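Telomerase reverse transcriptase (Candida tropicalis MYA-3404, PDB 6ZD1) probably extends chromosome ends as the reverse transcriptase of telomerase, copying a template within the enzyme's RNA component into telomeric DNA repeats. Local coordinates at residues 43-48 / 92-98; 111-116 / 168-172; 116-120 / 192-196; 121-125 / 655-659; 124-130 / 160-165. All coordinates share one frame; numbering follows the deposited sequence.

Contact 1 of 5, residues 43-48 / 92-98; sequences RIISND and KLLPLDA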
# COMPACT_ATOMS: atom_id res chain seq x y z
N ARG A 43 33.55 21.87 -1.50
CA ARG A 43 33.31 22.21 -2.90
C ARG A 43 31.90 21.86 -3.33
O ARG A 43 31.33 22.55 -4.19
CB ARG A 43 34.34 21.50 -3.78
CG ARG A 43 35.71 22.16 -3.73
CD ARG A 43 36.81 21.13 -3.90
NE ARG A 43 36.76 20.46 -5.19
CZ ARG A 43 37.23 19.24 -5.41
NH1 ARG A 43 37.77 18.55 -4.42
NH2 ARG A 43 37.15 18.71 -6.62
N ILE A 44 31.31 20.81 -2.76
CA ILE A 44 29.93 20.48 -3.09
C ILE A 44 28.98 21.52 -2.52
O ILE A 44 28.09 22.03 -3.21
CB ILE A 44 29.58 19.07 -2.58
CG1 ILE A 44 30.39 18.02 -3.36
CG2 ILE A 44 28.08 18.81 -2.71
CD1 ILE A 44 30.15 16.60 -2.89
N ILE A 45 29.17 21.88 -1.24
CA ILE A 45 28.33 22.90 -0.62
C ILE A 45 28.50 24.23 -1.33
O ILE A 45 27.53 24.99 -1.50
CB ILE A 45 28.64 23.00 0.89
CG1 ILE A 45 28.21 21.71 1.59
CG2 ILE A 45 27.93 24.19 1.51
CD1 ILE A 45 28.38 21.76 3.10
N SER A 46 29.72 24.54 -1.77
CA SER A 46 29.95 25.80 -2.48
C SER A 46 29.21 25.82 -3.81
O SER A 46 28.60 26.84 -4.16
CB SER A 46 31.44 26.03 -2.69
OG SER A 46 31.96 25.14 -3.67
N ASN A 47 29.26 24.72 -4.56
CA ASN A 47 28.52 24.66 -5.81
C ASN A 47 27.02 24.78 -5.57
O ASN A 47 26.30 25.37 -6.38
CB ASN A 47 28.84 23.36 -6.55
CG ASN A 47 30.26 23.32 -7.06
OD1 ASN A 47 30.84 24.36 -7.38
ND2 ASN A 47 30.84 22.13 -7.13
N ASP A 48 26.55 24.26 -4.44
CA ASP A 48 25.13 24.34 -4.11
C ASP A 48 24.67 25.79 -3.97
O ASP A 48 23.57 26.14 -4.42
CB ASP A 48 24.86 23.57 -2.82
CG ASP A 48 23.40 23.58 -2.42
OD1 ASP A 48 22.54 23.73 -3.31
OD2 ASP A 48 23.12 23.44 -1.21
N LYS A 92 26.75 19.39 -11.70
CA LYS A 92 27.15 20.70 -11.18
C LYS A 92 27.58 20.60 -9.72
O LYS A 92 28.54 21.27 -9.31
CB LYS A 92 26.01 21.70 -11.35
CG LYS A 92 25.82 22.21 -12.77
CD LYS A 92 24.55 23.04 -12.89
CE LYS A 92 24.80 24.36 -13.62
NZ LYS A 92 25.64 25.31 -12.83
N LEU A 93 26.88 19.79 -8.93
CA LEU A 93 27.16 19.73 -7.49
C LEU A 93 28.45 18.98 -7.20
O LEU A 93 29.22 19.38 -6.32
CB LEU A 93 25.99 19.07 -6.76
CG LEU A 93 24.94 19.99 -6.13
CD1 LEU A 93 25.55 20.70 -4.93
CD2 LEU A 93 24.41 21.00 -7.13
N LEU A 94 28.70 17.89 -7.93
CA LEU A 94 29.83 17.02 -7.63
C LEU A 94 30.88 17.12 -8.73
O LEU A 94 30.60 16.74 -9.88
CB LEU A 94 29.36 15.58 -7.45
CG LEU A 94 28.89 15.17 -6.06
CD1 LEU A 94 27.67 15.96 -5.61
CD2 LEU A 94 28.62 13.68 -6.02
N PRO A 95 32.08 17.62 -8.43
CA PRO A 95 33.18 17.54 -9.39
C PRO A 95 33.56 16.09 -9.68
O PRO A 95 33.12 15.16 -9.01
CB PRO A 95 34.32 18.30 -8.69
CG PRO A 95 33.96 18.29 -7.24
CD PRO A 95 32.46 18.30 -7.18
N LEU A 96 34.41 15.91 -10.70
CA LEU A 96 34.70 14.57 -11.19
C LEU A 96 35.32 13.68 -10.12
O LEU A 96 35.02 12.49 -10.04
CB LEU A 96 35.61 14.64 -12.42
CG LEU A 96 35.89 13.29 -13.10
CD1 LEU A 96 34.64 12.76 -13.80
CD2 LEU A 96 37.05 13.40 -14.07
N ASP A 97 36.21 14.25 -9.29
CA ASP A 97 36.79 13.47 -8.21
C ASP A 97 35.76 13.10 -7.15
O ASP A 97 35.88 12.06 -6.50
CB ASP A 97 37.97 14.22 -7.58
CG ASP A 97 37.58 15.60 -7.09
OD1 ASP A 97 36.57 16.15 -7.59
OD2 ASP A 97 38.29 16.15 -6.21
N ALA A 98 34.73 13.94 -6.97
CA ALA A 98 33.69 13.63 -5.98
C ALA A 98 32.95 12.34 -6.34
O ALA A 98 32.44 11.66 -5.44
CB ALA A 98 32.71 14.79 -5.86

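Contact 2 of 5, residues 111-116 / 168-172; sequences RIVDFL and FISLV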
# COMPACT_ATOMS: atom_id res chain seq x y z
N ARG A 111 22.82 3.90 -10.44
CA ARG A 111 22.14 3.63 -9.18
C ARG A 111 21.22 4.78 -8.80
O ARG A 111 20.21 4.57 -8.13
CB ARG A 111 23.15 3.37 -8.06
CG ARG A 111 24.16 2.27 -8.34
CD ARG A 111 23.55 0.88 -8.27
NE ARG A 111 22.76 0.55 -9.46
CZ ARG A 111 23.28 0.11 -10.60
NH1 ARG A 111 24.60 -0.06 -10.71
NH2 ARG A 111 22.50 -0.15 -11.63
N ILE A 112 21.55 6.00 -9.25
CA ILE A 112 20.66 7.13 -9.03
C ILE A 112 19.37 6.97 -9.83
O ILE A 112 18.28 7.27 -9.34
CB ILE A 112 21.36 8.46 -9.37
CG1 ILE A 112 22.45 8.77 -8.34
CG2 ILE A 112 20.36 9.60 -9.41
CD1 ILE A 112 23.15 10.08 -8.61
N VAL A 113 19.48 6.50 -11.07
CA VAL A 113 18.28 6.26 -11.87
C VAL A 113 17.43 5.17 -11.23
O VAL A 113 16.20 5.30 -11.15
CB VAL A 113 18.66 5.89 -13.32
CG1 VAL A 113 17.40 5.60 -14.13
CG2 VAL A 113 19.45 7.02 -13.95
N ASP A 114 18.06 4.10 -10.74
CA ASP A 114 17.31 3.07 -10.03
C ASP A 114 16.63 3.66 -8.80
O ASP A 114 15.47 3.33 -8.50
CB ASP A 114 18.23 1.92 -9.63
CG ASP A 114 18.66 1.07 -10.82
OD1 ASP A 114 18.14 1.28 -11.93
OD2 ASP A 114 19.53 0.20 -10.63
N PHE A 115 17.33 4.53 -8.08
CA PHE A 115 16.75 5.18 -6.91
C PHE A 115 15.60 6.11 -7.29
O PHE A 115 14.63 6.24 -6.54
CB PHE A 115 17.85 5.93 -6.16
CG PHE A 115 17.46 6.35 -4.77
CD1 PHE A 115 17.01 5.42 -3.85
CD2 PHE A 115 17.59 7.67 -4.38
CE1 PHE A 115 16.66 5.81 -2.57
CE2 PHE A 115 17.26 8.07 -3.09
CZ PHE A 115 16.79 7.13 -2.19
N LEU A 116 15.69 6.75 -8.46
CA LEU A 116 14.59 7.57 -8.95
C LEU A 116 13.43 6.73 -9.46
O LEU A 116 12.29 7.22 -9.49
CB LEU A 116 15.07 8.52 -10.05
CG LEU A 116 16.12 9.56 -9.67
CD1 LEU A 116 16.55 10.38 -10.88
CD2 LEU A 116 15.60 10.46 -8.57
N PHE A 168 22.94 10.13 -1.60
CA PHE A 168 21.65 9.63 -2.06
C PHE A 168 20.49 10.16 -1.23
O PHE A 168 19.48 10.60 -1.79
CB PHE A 168 21.65 8.10 -2.05
CG PHE A 168 22.13 7.48 -3.33
CD1 PHE A 168 21.24 6.84 -4.18
CD2 PHE A 168 23.47 7.53 -3.69
CE1 PHE A 168 21.68 6.26 -5.36
CE2 PHE A 168 23.91 6.95 -4.86
CZ PHE A 168 23.02 6.31 -5.71
N ILE A 169 20.61 10.15 0.10
CA ILE A 169 19.47 10.53 0.94
C ILE A 169 19.37 12.04 1.16
O ILE A 169 18.27 12.56 1.37
CB ILE A 169 19.51 9.79 2.29
CG1 ILE A 169 20.50 10.47 3.25
CG2 ILE A 169 19.82 8.31 2.09
CD1 ILE A 169 20.42 9.97 4.68
N SER A 170 20.49 12.76 1.11
CA SER A 170 20.47 14.20 1.30
C SER A 170 20.47 14.97 -0.02
O SER A 170 19.65 15.87 -0.20
CB SER A 170 21.66 14.66 2.16
OG SER A 170 21.63 14.06 3.45
N LEU A 171 21.37 14.63 -0.94
CA LEU A 171 21.43 15.35 -2.20
C LEU A 171 20.31 14.93 -3.15
O LEU A 171 19.47 15.74 -3.53
CB LEU A 171 22.80 15.17 -2.85
CG LEU A 171 23.94 15.92 -2.18
CD1 LEU A 171 25.23 15.73 -2.95
CD2 LEU A 171 23.58 17.38 -2.11
N VAL A 172 20.29 13.64 -3.52
CA VAL A 172 19.35 13.19 -4.54
C VAL A 172 17.91 13.39 -4.08
O VAL A 172 17.07 13.91 -4.81
CB VAL A 172 19.63 11.73 -4.92
CG1 VAL A 172 18.58 11.22 -5.91
CG2 VAL A 172 21.02 11.59 -5.52

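Contact 3 of 5, residues 116-120 / 192-196; sequences LRLGA and KLFYF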
# COMPACT_ATOMS: atom_id res chain seq x y z
N LEU A 116 15.69 6.75 -8.46
CA LEU A 116 14.59 7.57 -8.95
C LEU A 116 13.43 6.73 -9.46
O LEU A 116 12.29 7.22 -9.49
CB LEU A 116 15.07 8.52 -10.05
CG LEU A 116 16.12 9.56 -9.67
CD1 LEU A 116 16.55 10.38 -10.88
CD2 LEU A 116 15.60 10.46 -8.57
N ARG A 117 13.67 5.48 -9.87
CA ARG A 117 12.56 4.62 -10.27
C ARG A 117 11.74 4.16 -9.07
O ARG A 117 10.57 3.82 -9.23
CB ARG A 117 13.08 3.41 -11.05
CG ARG A 117 12.90 3.53 -12.56
CD ARG A 117 13.14 2.22 -13.26
NE ARG A 117 14.56 1.89 -13.28
CZ ARG A 117 15.37 2.18 -14.29
NH1 ARG A 117 14.90 2.79 -15.37
NH2 ARG A 117 16.66 1.85 -14.23
N LEU A 118 12.33 4.15 -7.87
CA LEU A 118 11.60 3.94 -6.63
C LEU A 118 11.14 5.25 -6.01
O LEU A 118 10.77 5.27 -4.83
CB LEU A 118 12.46 3.15 -5.64
CG LEU A 118 12.99 1.80 -6.15
CD1 LEU A 118 13.87 1.13 -5.11
CD2 LEU A 118 11.84 0.88 -6.55
N GLY A 119 11.19 6.35 -6.76
CA GLY A 119 10.76 7.65 -6.28
C GLY A 119 11.67 8.28 -5.26
O GLY A 119 11.27 9.26 -4.62
N ALA A 120 12.89 7.76 -5.09
CA ALA A 120 13.82 8.22 -4.06
C ALA A 120 13.20 8.17 -2.67
O ALA A 120 13.55 8.95 -1.79
CB ALA A 120 14.34 9.63 -4.36
N LYS A 192 4.26 2.39 -11.49
CA LYS A 192 4.44 3.70 -12.10
C LYS A 192 4.42 4.77 -11.03
O LYS A 192 3.39 4.98 -10.37
CB LYS A 192 3.35 3.95 -13.14
CG LYS A 192 3.74 3.61 -14.57
CD LYS A 192 3.88 2.11 -14.79
CE LYS A 192 4.21 1.80 -16.24
NZ LYS A 192 4.42 0.35 -16.47
N LEU A 193 5.54 5.46 -10.86
CA LEU A 193 5.62 6.63 -10.01
C LEU A 193 5.65 7.86 -10.90
O LEU A 193 6.23 7.83 -11.99
CB LEU A 193 6.86 6.59 -9.11
CG LEU A 193 6.69 5.69 -7.89
CD1 LEU A 193 8.03 5.43 -7.24
CD2 LEU A 193 5.74 6.34 -6.90
N PHE A 194 5.01 8.93 -10.45
CA PHE A 194 4.79 10.09 -11.30
C PHE A 194 5.28 11.35 -10.61
O PHE A 194 4.93 11.61 -9.45
CB PHE A 194 3.32 10.18 -11.68
CG PHE A 194 2.88 9.05 -12.55
CD1 PHE A 194 1.89 8.18 -12.14
CD2 PHE A 194 3.50 8.84 -13.77
CE1 PHE A 194 1.50 7.13 -12.95
CE2 PHE A 194 3.12 7.79 -14.58
CZ PHE A 194 2.12 6.94 -14.17
N TYR A 195 6.09 12.11 -11.33
CA TYR A 195 6.67 13.35 -10.83
C TYR A 195 5.86 14.52 -11.39
O TYR A 195 5.89 14.79 -12.59
CB TYR A 195 8.14 13.46 -11.23
CG TYR A 195 9.03 12.40 -10.60
CD1 TYR A 195 9.02 11.09 -11.05
CD2 TYR A 195 9.90 12.73 -9.57
CE1 TYR A 195 9.84 10.13 -10.47
CE2 TYR A 195 10.72 11.79 -8.99
CZ TYR A 195 10.68 10.49 -9.44
OH TYR A 195 11.51 9.55 -8.86
N PHE A 196 5.14 15.21 -10.51
CA PHE A 196 4.46 16.46 -10.83
C PHE A 196 5.25 17.60 -10.20
O PHE A 196 5.55 17.56 -9.01
CB PHE A 196 3.02 16.47 -10.31
CG PHE A 196 2.14 15.41 -10.92
CD1 PHE A 196 1.38 15.70 -12.04
CD2 PHE A 196 2.07 14.15 -10.36
CE1 PHE A 196 0.57 14.73 -12.61
CE2 PHE A 196 1.26 13.18 -10.92
CZ PHE A 196 0.50 13.47 -12.04

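Contact 4 of 5, residues 121-125 / 655-659; sequences NERLH and TTIEK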
# COMPACT_ATOMS: atom_id res chain seq x y z
N ASN A 121 12.26 7.24 -2.46
CA ASN A 121 11.54 7.14 -1.20
C ASN A 121 11.67 5.78 -0.54
O ASN A 121 11.13 5.59 0.55
CB ASN A 121 10.05 7.46 -1.42
CG ASN A 121 9.35 7.86 -0.14
OD1 ASN A 121 9.97 8.41 0.78
ND2 ASN A 121 8.05 7.60 -0.07
N GLU A 122 12.39 4.84 -1.15
CA GLU A 122 12.62 3.53 -0.56
C GLU A 122 13.99 3.47 0.10
O GLU A 122 14.87 4.30 -0.15
CB GLU A 122 12.49 2.43 -1.62
CG GLU A 122 11.06 1.96 -1.86
CD GLU A 122 10.54 1.05 -0.76
OE1 GLU A 122 9.39 0.57 -0.88
OE2 GLU A 122 11.27 0.81 0.22
N ARG A 123 14.16 2.46 0.95
CA ARG A 123 15.39 2.34 1.73
C ARG A 123 16.58 2.01 0.82
O ARG A 123 16.49 1.16 -0.06
CB ARG A 123 15.24 1.25 2.79
CG ARG A 123 16.33 1.27 3.86
CD ARG A 123 16.07 0.23 4.94
NE ARG A 123 16.64 0.65 6.22
CZ ARG A 123 15.99 1.38 7.12
NH1 ARG A 123 14.75 1.77 6.87
NH2 ARG A 123 16.57 1.72 8.26
N LEU A 124 17.69 2.70 1.06
CA LEU A 124 18.91 2.48 0.30
C LEU A 124 19.69 1.32 0.90
O LEU A 124 19.81 1.20 2.12
CB LEU A 124 19.78 3.74 0.29
CG LEU A 124 20.85 3.76 -0.80
CD1 LEU A 124 20.21 4.01 -2.15
CD2 LEU A 124 21.93 4.79 -0.50
N HIS A 125 20.23 0.46 0.03
CA HIS A 125 20.99 -0.71 0.46
C HIS A 125 22.43 -0.56 -0.02
O HIS A 125 22.72 -0.78 -1.19
CB HIS A 125 20.36 -2.00 -0.08
CG HIS A 125 18.96 -2.22 0.40
ND1 HIS A 125 18.67 -2.91 1.56
CD2 HIS A 125 17.77 -1.84 -0.12
CE1 HIS A 125 17.36 -2.95 1.73
NE2 HIS A 125 16.79 -2.31 0.73
N THR A 655 12.17 -5.52 4.31
CA THR A 655 11.53 -4.41 3.61
C THR A 655 10.02 -4.53 3.65
O THR A 655 9.31 -3.54 3.86
CB THR A 655 12.02 -4.33 2.16
OG1 THR A 655 13.46 -4.32 2.14
CG2 THR A 655 11.51 -3.06 1.50
N THR A 656 9.50 -5.74 3.47
CA THR A 656 8.05 -5.94 3.50
C THR A 656 7.48 -5.61 4.87
O THR A 656 6.51 -4.85 4.98
CB THR A 656 7.72 -7.38 3.11
OG1 THR A 656 8.26 -7.67 1.81
CG2 THR A 656 6.21 -7.60 3.09
N ILE A 657 8.10 -6.13 5.93
CA ILE A 657 7.59 -5.88 7.27
C ILE A 657 7.70 -4.40 7.61
O ILE A 657 6.77 -3.81 8.18
CB ILE A 657 8.32 -6.76 8.30
CG1 ILE A 657 8.07 -8.24 8.01
CG2 ILE A 657 7.85 -6.43 9.70
CD1 ILE A 657 6.61 -8.63 8.09
N GLU A 658 8.82 -3.77 7.24
CA GLU A 658 9.02 -2.36 7.54
C GLU A 658 8.00 -1.49 6.81
O GLU A 658 7.38 -0.61 7.42
CB GLU A 658 10.44 -1.95 7.15
CG GLU A 658 11.06 -0.82 7.97
CD GLU A 658 10.76 0.56 7.41
OE1 GLU A 658 11.15 1.56 8.05
OE2 GLU A 658 10.16 0.64 6.32
N LYS A 659 7.78 -1.75 5.52
CA LYS A 659 6.83 -0.93 4.78
C LYS A 659 5.40 -1.19 5.24
O LYS A 659 4.57 -0.27 5.23
CB LYS A 659 6.97 -1.19 3.28
CG LYS A 659 6.27 -0.15 2.41
CD LYS A 659 6.73 -0.22 0.96
CE LYS A 659 6.05 0.85 0.13
NZ LYS A 659 6.58 0.92 -1.26

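Contact 5 of 5, residues 124-130 / 160-165; sequences LHLDDVL and LEGYIN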
# COMPACT_ATOMS: atom_id res chain seq x y z
N LEU A 124 17.69 2.70 1.06
CA LEU A 124 18.91 2.48 0.30
C LEU A 124 19.69 1.32 0.90
O LEU A 124 19.81 1.20 2.12
CB LEU A 124 19.78 3.74 0.29
CG LEU A 124 20.85 3.76 -0.80
CD1 LEU A 124 20.21 4.01 -2.15
CD2 LEU A 124 21.93 4.79 -0.50
N HIS A 125 20.23 0.46 0.03
CA HIS A 125 20.99 -0.71 0.46
C HIS A 125 22.43 -0.56 -0.02
O HIS A 125 22.72 -0.78 -1.19
CB HIS A 125 20.36 -2.00 -0.08
CG HIS A 125 18.96 -2.22 0.40
ND1 HIS A 125 18.67 -2.91 1.56
CD2 HIS A 125 17.77 -1.84 -0.12
CE1 HIS A 125 17.36 -2.95 1.73
NE2 HIS A 125 16.79 -2.31 0.73
N LEU A 126 23.32 -0.22 0.91
CA LEU A 126 24.68 0.15 0.54
C LEU A 126 25.45 -1.00 -0.09
O LEU A 126 26.43 -0.76 -0.80
CB LEU A 126 25.43 0.68 1.77
CG LEU A 126 24.85 1.96 2.39
CD1 LEU A 126 25.43 2.22 3.78
CD2 LEU A 126 25.08 3.16 1.49
N ASP A 127 25.03 -2.25 0.13
CA ASP A 127 25.73 -3.37 -0.47
C ASP A 127 25.42 -3.51 -1.95
O ASP A 127 26.25 -4.04 -2.71
CB ASP A 127 25.38 -4.67 0.26
CG ASP A 127 25.80 -4.66 1.72
OD1 ASP A 127 25.27 -3.83 2.49
OD2 ASP A 127 26.66 -5.48 2.10
N ASP A 128 24.26 -3.02 -2.39
CA ASP A 128 23.87 -3.07 -3.79
C ASP A 128 24.39 -1.85 -4.56
O ASP A 128 24.93 -2.00 -5.66
CB ASP A 128 22.35 -3.16 -3.92
CG ASP A 128 21.78 -4.43 -3.30
OD1 ASP A 128 21.09 -4.34 -2.26
OD2 ASP A 128 22.02 -5.53 -3.86
N VAL A 129 24.24 -0.65 -3.99
CA VAL A 129 24.65 0.57 -4.68
C VAL A 129 26.15 0.61 -4.90
O VAL A 129 26.63 1.06 -5.95
CB VAL A 129 24.17 1.80 -3.88
CG1 VAL A 129 24.68 3.09 -4.51
CG2 VAL A 129 22.66 1.81 -3.78
N LEU A 130 26.92 0.10 -3.94
CA LEU A 130 28.37 0.22 -3.97
C LEU A 130 28.95 -0.87 -4.85
O LEU A 130 28.92 -2.05 -4.51
CB LEU A 130 28.96 0.14 -2.56
CG LEU A 130 28.71 1.37 -1.67
CD1 LEU A 130 29.32 1.19 -0.29
CD2 LEU A 130 29.27 2.61 -2.33
N LEU A 160 33.02 5.65 3.10
CA LEU A 160 32.44 5.72 1.76
C LEU A 160 30.95 5.39 1.79
O LEU A 160 30.16 5.99 1.06
CB LEU A 160 33.18 4.77 0.81
CG LEU A 160 32.63 4.63 -0.61
CD1 LEU A 160 32.75 5.94 -1.37
CD2 LEU A 160 33.34 3.50 -1.35
N GLU A 161 30.56 4.44 2.64
CA GLU A 161 29.14 4.17 2.86
C GLU A 161 28.43 5.41 3.37
O GLU A 161 27.35 5.77 2.88
CB GLU A 161 28.98 3.00 3.85
CG GLU A 161 29.47 1.65 3.34
CD GLU A 161 29.44 0.57 4.42
OE1 GLU A 161 29.42 0.91 5.62
OE2 GLU A 161 29.45 -0.63 4.07
N GLY A 162 29.02 6.09 4.36
CA GLY A 162 28.42 7.32 4.87
C GLY A 162 28.39 8.44 3.85
O GLY A 162 27.48 9.26 3.85
N TYR A 163 29.38 8.47 2.95
CA TYR A 163 29.39 9.50 1.91
C TYR A 163 28.32 9.23 0.87
O TYR A 163 27.50 10.10 0.56
CB TYR A 163 30.77 9.57 1.25
CG TYR A 163 30.82 10.48 0.04
CD1 TYR A 163 30.78 11.86 0.19
CD2 TYR A 163 30.90 9.96 -1.25
CE1 TYR A 163 30.82 12.70 -0.91
CE2 TYR A 163 30.94 10.79 -2.35
CZ TYR A 163 30.91 12.17 -2.18
OH TYR A 163 30.95 13.01 -3.26
N ILE A 164 28.30 8.01 0.31
CA ILE A 164 27.31 7.68 -0.71
C ILE A 164 25.91 7.79 -0.13
O ILE A 164 24.98 8.26 -0.80
CB ILE A 164 27.58 6.28 -1.28
CG1 ILE A 164 28.94 6.25 -1.98
CG2 ILE A 164 26.48 5.89 -2.25
CD1 ILE A 164 29.10 7.30 -3.06
N ASN A 165 25.74 7.39 1.13
CA ASN A 165 24.44 7.53 1.78
C ASN A 165 24.02 9.00 1.82
O ASN A 165 22.89 9.34 1.47
CB ASN A 165 24.49 6.94 3.19
CG ASN A 165 23.13 6.79 3.81
OD1 ASN A 165 22.69 7.65 4.58
ND2 ASN A 165 22.44 5.70 3.49

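Contact 1 of 5, residues 43-48 / 92-98
Asn-47 and Arg-43, one turn apart on helix 36-50, reach over to the C-terminal end of helix 79-93 and the turn after it, in the region of the telomerase RNA-binding domain. The amide nitrogen Asn-47 ND2 bonds to Leu-93 O at 3.3 Å, almost straight at 177°. The carbonyl lies in the Asn-47 amide plane, but the donor sits well above the carbonyl's own plane. Next along, the Arg-43 guanidinium forms an end-on salt bridge with Asp-97: NH1 at 3.0 Å and NH2 at 2.8 Å both take the syn lone pair of Asp-97 OD2, which stays in the guanidinium plane while the carboxylate is turned 34° away. Asp-97 CG stands between its own backbone N and carbonyl carbon (chi1 56°), which brings the carboxylate back to Arg-43. Pro-95 CG lies 3.3 Å from Arg-43 NH2.

Beneath these polar groups, Ile-44 crosses Leu-93 at about a right angle and puts CD1 against Leu-94 CG. Further out, Asn-47 OD1 takes Lys-50 NZ, Arg-43 NH1 also reaches Asn-39, and Asp-48 binds Tyr-53 OH of helix 53-60. Leu-93 CD1 lies 3.3 Å from Ile-44 O and also packs on Asp-48 CB.

Contact 2 of 5, residues 111-116 / 168-172
Phe-115 and Phe-168 form the aromatic part of this buried helix crossing in the RNA-binding domain. The pair is an offset edge-to-face stack, the edge of Phe-168 pointing at the face of Phe-115, with centroids 5.5 Å apart and planes at 64°. The side chains slide past each other in opposite directions, and Phe-168 CD1 comes to 3.7 Å from Phe-115 CD2. Phe-115 gets there with CG anti to the backbone N (chi1 -166°), which directs the ring to Phe-168 and Val-172.

Aliphatic packing fills in round the rings. Ile-112 CG1 lies obliquely against Phe-168 CZ at 3.6 Å, and Arg-111 CB touches the same ring carbon. Val-172 splits its branches: CG1 meets the edge of the Phe-115 ring, in its plane, and also Leu-116 CD2, while CG2 packs on Ile-112 CD1 at 4.0 Å.

Polar groups play a small part. Arg-111 O stands at the rim of the Phe-168 ring, 3.6 Å from CE1. The guanidinium of Arg-111 turns back along its own helix, NH2 making a salt bridge to Asp-114 OD2 at 3.2 Å.

The axes of 111-116 and 168-172 cross at -84°, 12.1 Å apart at closest, a wide separation bridged by the large side chains; 168-172 contains a wider pi-type turn. Helix 79-93 joins the same core, Val-86 touching Ile-112 and Leu-116, and helix 126-129 brings Val-129 to Phe-168.

Contact 3 of 5, residues 116-120 / 192-196
Gly-119, with phi at 72°, turns the chain off the end of helix 104-117 and brings its backbone up to strand 193-197, where its CA comes nearest that of Leu-193 at 6.4 Å. Leu-193 sends CD1 into this turn, admitted by the missing side chain of Gly-119: the methyl rests 3.3 Å from Gly-119 N and equally near Leu-118 C, so within the turn it meets peptide atoms. Two residues along the strand, on the same face, Tyr-195 points its ring at the helix end. Its hydroxyl OH donates to Leu-116 O at 2.5 Å, a short bond in the carbonyl plane and on a lone pair, and the acceptor lies in the plane of the ring.

The turn is a Schellman motif with Gly-119 as C-prime: Ala-120 N returns to Phe-115 O at 2.7 Å, and Gly-119 N reaches Leu-116 O weakly. Leu-116 O takes the tyrosine hydroxyl in addition to that weak backbone bond. Tyr-195 OH also comes to 3.3 Å from Gly-119 CA.

Strand 193-197 pairs antiparallel with 180-184, whose Val-182 touches both Leu-193 and Tyr-195. Trp-180 meets the Tyr-195 ring edge-to-face, and Val-82 of helix 79-93 packs on the tyrosine as well.

Contact 4 of 5, residues 121-125 / 655-659
Glu-122 and Lys-659 cross at about a right angle, and their meeting is the main bond between the 121-125 loop and helix 642-664. Lys-659 runs out extended, and its NZ reaches Glu-122 OE1 at 2.9 Å, approaching nearly along the C-O axis of the carboxylate. The lysine chain also brushes past the same oxygen, with CD at 3.3 Å. Glu-122 bends at chi2 (-76°), which brings its carboxylate round: OE2 comes within 4.1 Å of Thr-655 CG2, the side chains crossing at a slant, and weakly accepts from Arg-123 N.

Arg-123 and Glu-658 also cross at about a right angle, their flat groups 60° apart; NH1 and OE1 make only a long salt bridge of 3.8 Å, and Glu-658 OE2 is taken by Arg-662. Further along, Thr-655 OG1 lies at the edge of the His-125 ring, near its plane, 4.1 Å from NE2, but is bonded to Val-651 O of its own helix.

The contact ties the RNA-binding region to helices near the C-terminus, probably the thumb-like extension of telomerase; helix 582-596 also touches Thr-655. Lys-659 NZ has a second acceptor in Leu-597 O, so one ammonium joins the loop to the residue just after that helix, and its charge probably helps keep buried Glu-122 ionised.

Contact 5 of 5, residues 124-130 / 160-165
His-125 O is gripped by two backbone donors, Asp-128 N at 3.0 Å and Val-129 N at 3.2 Å, and so starts the short helix whose apolar side lies on helix 158-179. Leu-126 and Leu-130, one turn apart, both pack on Glu-161. Leu-126 CD1 sits 3.6 Å from Glu-161 CB, and Leu-130 crosses the same chain at about a right angle, CD1 against CG at 3.7 Å. The methylenes CB and CG of Glu-161 make these contacts, and the extended chain takes the carboxylate on beyond them.

Here a single turn of helix, 126-129, with the leucines just before and after it, lies on the long helix 158-179 of the telomerase RNA-binding domain. The deeper row belongs to Ile-164: its CG1 meets Leu-130 CD2 at 3.7 Å, while CG2, anti to the backbone N, faces Val-129 CG1 at 4.0 Å. Leu-160 CD2 closes the far end beside Leu-130.

At the other end Asn-165 ND2 lies near both Leu-124 CD2, at 4.1 Å, and Leu-126 CD2. Leu-124 and Asn-165 slide past each other in opposite directions, whereas Leu-126 crosses Asn-165 at about a right angle. Leu-124 and Val-129 reach on to Phe-168, one turn further along, and Asp-128 OD2 is bonded to Ser-587.

How the contacts relate
Contacts 1, 2, 3 and 5 lie on the same side of the chain's centre. Helix 158-179 is shared by contacts 2 and 5, whose centres are 11 Å apart, and helix 104-117 by contacts 2 and 3, which meet at Leu-116. Contact 1 closes first along the chain, yet touches contact 2 through Leu-94 and Leu-171, and contact 5 through Ala-98 O and Tyr-163 OH. Contact 5 is nested within the loop closed by contact 2. Contact 4 overlaps contact 5 at Leu-124 and His-125 but spans some 530 residues, so the chain leaving helix 104-117 couples the RNA-binding helices to a helix near the C-terminus.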